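Local structure of chitin binding protein (Tectaria macrodonta, 6IF7) at residues P131-V135 with I147-P152. The protein binds chitin and is insecticidal, and is possibly a copper-dependent lytic polysaccharide monooxygenase of family AA10 that cleaves polysaccharides oxidatively. Coordinates in Å, arbitrary orientation, origin at the centre of the assembly. Numbering follows the deposited sequence.
Sequences PFINV and ITGTTP. With NAG (2-acetamido-2-deoxy-beta-D-glucopyranose), chain B.
Phe132, in the p rotamer, sets one ring face against CD of Pro152, which lies 4.2 Å from the ring centroid and 14° off the normal, a CH-pi contact. Carbonyl O of Thr150 approaches CD2 of Phe132 obliquely at 3.3 Å. Phe132 itself is not extended (phi/psi -91/-14), but the chain after it is; residues 132-135 run 165° from extended 147-152, nearly antiparallel, with CA atoms of Ile133 and Gly149 5.9 Å apart. CD1 of Ile133 (m, t) reaches CA of Gly149 at 3.6 Å, where any CB would clash, while CG2 of Ile133 meets CG2 of Ile147 at 3.9 Å. Val135 CG1 lies 4.0 Å from Ile147 CG1. Asn134 alternates outward and is N-glycosylated, its ND2 bonded to NAG C1 at 1.5 Å. Backbone bonds tie Ile133 to Phe109 and Ile147 to Phe95, in different sheets: Ile133 and Val135 meet Ile147 between the sheets of a beta-sandwich, as in AA10 enzymes, and the following loop packs along Phe132 and Ile133. Apolar and CH-pi packing, without hydrogen bonds, joins the segments; strand alternation turns the glycan away from it.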
loop_
_atom_site.group_PDB
_atom_site.type_symbol
_atom_site.label_atom_id
_atom_site.label_comp_id
_atom_site.label_asym_id
_atom_site.label_seq_id
_atom_site.Cartn_x
_atom_site.Cartn_y
_atom_site.Cartn_z
ATOM N N PRO A 131 -7.336 1.584 12.209
ATOM C CA PRO A 131 -5.921 1.494 11.881
ATOM C C PRO A 131 -5.079 1.059 13.068
ATOM O O PRO A 131 -5.421 1.348 14.216
ATOM C CB PRO A 131 -5.555 2.921 11.442
ATOM C CG PRO A 131 -6.601 3.818 12.013
ATOM C CD PRO A 131 -7.825 2.982 12.264
ATOM N N PHE A 132 -3.996 0.344 12.807
ATOM C CA PHE A 132 -3.101 0.001 13.898
ATOM C C PHE A 132 -1.991 1.021 14.102
ATOM O O PHE A 132 -1.326 0.994 15.147
ATOM C CB PHE A 132 -2.534 -1.425 13.796
ATOM C CG PHE A 132 -1.594 -1.649 12.648
ATOM C CD1 PHE A 132 -2.080 -1.973 11.384
ATOM C CD2 PHE A 132 -0.221 -1.621 12.847
ATOM C CE1 PHE A 132 -1.215 -2.234 10.316
ATOM C CE2 PHE A 132 0.651 -1.860 11.775
ATOM C CZ PHE A 132 0.146 -2.170 10.514
ATOM N N ILE A 133 -1.791 1.905 13.116
ATOM C CA ILE A 133 -0.966 3.105 13.309
ATOM C C ILE A 133 -1.688 4.260 12.631
ATOM O O ILE A 133 -2.204 4.105 11.506
ATOM C CB ILE A 133 0.447 2.983 12.686
ATOM C CG1 ILE A 133 1.205 1.770 13.257
ATOM C CG2 ILE A 133 1.244 4.268 12.891
ATOM C CD1 ILE A 133 2.468 1.416 12.482
ATOM N N ASN A 134 -1.735 5.397 13.333
ATOM C CA ASN A 134 -2.115 6.672 12.741
ATOM C C ASN A 134 -1.130 7.739 13.209
ATOM O O ASN A 134 -1.051 8.053 14.402
ATOM C CB ASN A 134 -3.550 7.005 13.128
ATOM C CG ASN A 134 -4.083 8.227 12.427
ATOM O OD1 ASN A 134 -3.425 8.854 11.582
ATOM N ND2 ASN A 134 -5.308 8.555 12.761
ATOM N N VAL A 135 -0.350 8.267 12.276
ATOM C CA VAL A 135 0.766 9.143 12.627
ATOM C C VAL A 135 0.838 10.385 11.723
ATOM O O VAL A 135 0.789 10.288 10.496
ATOM C CB VAL A 135 2.100 8.354 12.661
ATOM C CG1 VAL A 135 2.483 7.818 11.290
ATOM C CG2 VAL A 135 3.222 9.210 13.238
ATOM N N ILE A 147 8.391 5.202 10.615
ATOM C CA ILE A 147 7.135 5.067 11.348
ATOM C C ILE A 147 7.266 3.888 12.329
ATOM O O ILE A 147 7.772 2.812 11.972
ATOM C CB ILE A 147 5.960 4.891 10.336
ATOM C CG1 ILE A 147 5.763 6.215 9.549
ATOM C CG2 ILE A 147 4.669 4.421 11.015
ATOM C CD1 ILE A 147 4.893 6.107 8.331
ATOM N N THR A 148 6.779 4.100 13.549
ATOM C CA THR A 148 6.808 3.077 14.603
ATOM C C THR A 148 5.398 2.696 15.032
ATOM O O THR A 148 4.512 3.556 15.194
ATOM C CB THR A 148 7.573 3.580 15.836
ATOM O OG1 THR A 148 7.068 4.873 16.204
ATOM C CG2 THR A 148 9.069 3.651 15.543
ATOM N N GLY A 149 5.193 1.400 15.217
ATOM C CA GLY A 149 3.941 0.891 15.722
ATOM C C GLY A 149 4.059 -0.561 16.079
ATOM O O GLY A 149 5.045 -1.219 15.737
ATOM N N THR A 150 3.042 -1.051 16.771
ATOM C CA THR A 150 2.932 -2.446 17.132
ATOM C C THR A 150 2.043 -3.120 16.085
ATOM O O THR A 150 0.925 -2.654 15.803
ATOM C CB THR A 150 2.380 -2.604 18.559
ATOM O OG1 THR A 150 3.301 -2.024 19.484
ATOM C CG2 THR A 150 2.194 -4.094 18.931
ATOM N N THR A 151 2.564 -4.190 15.484
ATOM C CA THR A 151 1.782 -5.026 14.588
ATOM C C THR A 151 0.741 -5.784 15.391
ATOM O O THR A 151 1.008 -6.172 16.536
ATOM C CB THR A 151 2.668 -6.047 13.865
ATOM O OG1 THR A 151 3.389 -6.836 14.823
ATOM C CG2 THR A 151 3.637 -5.299 12.952
ATOM N N PRO A 152 -0.450 -6.001 14.808
ATOM C CA PRO A 152 -1.440 -6.785 15.556
ATOM C C PRO A 152 -0.977 -8.247 15.768
ATOM O O PRO A 152 -0.215 -8.799 14.937
ATOM C CB PRO A 152 -2.708 -6.680 14.683
ATOM C CG PRO A 152 -2.424 -5.592 13.698
ATOM C CD PRO A 152 -0.953 -5.647 13.467
HETATM C C1 NAG B . -5.923 9.729 12.137
HETATM C C2 NAG B . -7.447 9.724 12.224
HETATM C C3 NAG B . -7.964 10.951 11.529
HETATM C C4 NAG B . -7.399 12.197 12.175
HETATM C C5 NAG B . -5.882 12.162 12.109
HETATM C C6 NAG B . -5.302 13.333 12.877
HETATM C C7 NAG B . -8.656 7.614 12.205
HETATM C C8 NAG B . -9.189 6.507 11.351
HETATM N N2 NAG B . -8.017 8.563 11.557
HETATM O O3 NAG B . -9.399 10.968 11.622
HETATM O O4 NAG B . -7.914 13.332 11.481
HETATM O O5 NAG B . -5.418 10.954 12.692
HETATM O O6 NAG B . -3.879 13.225 12.844
HETATM O O7 NAG B . -8.810 7.649 13.399
#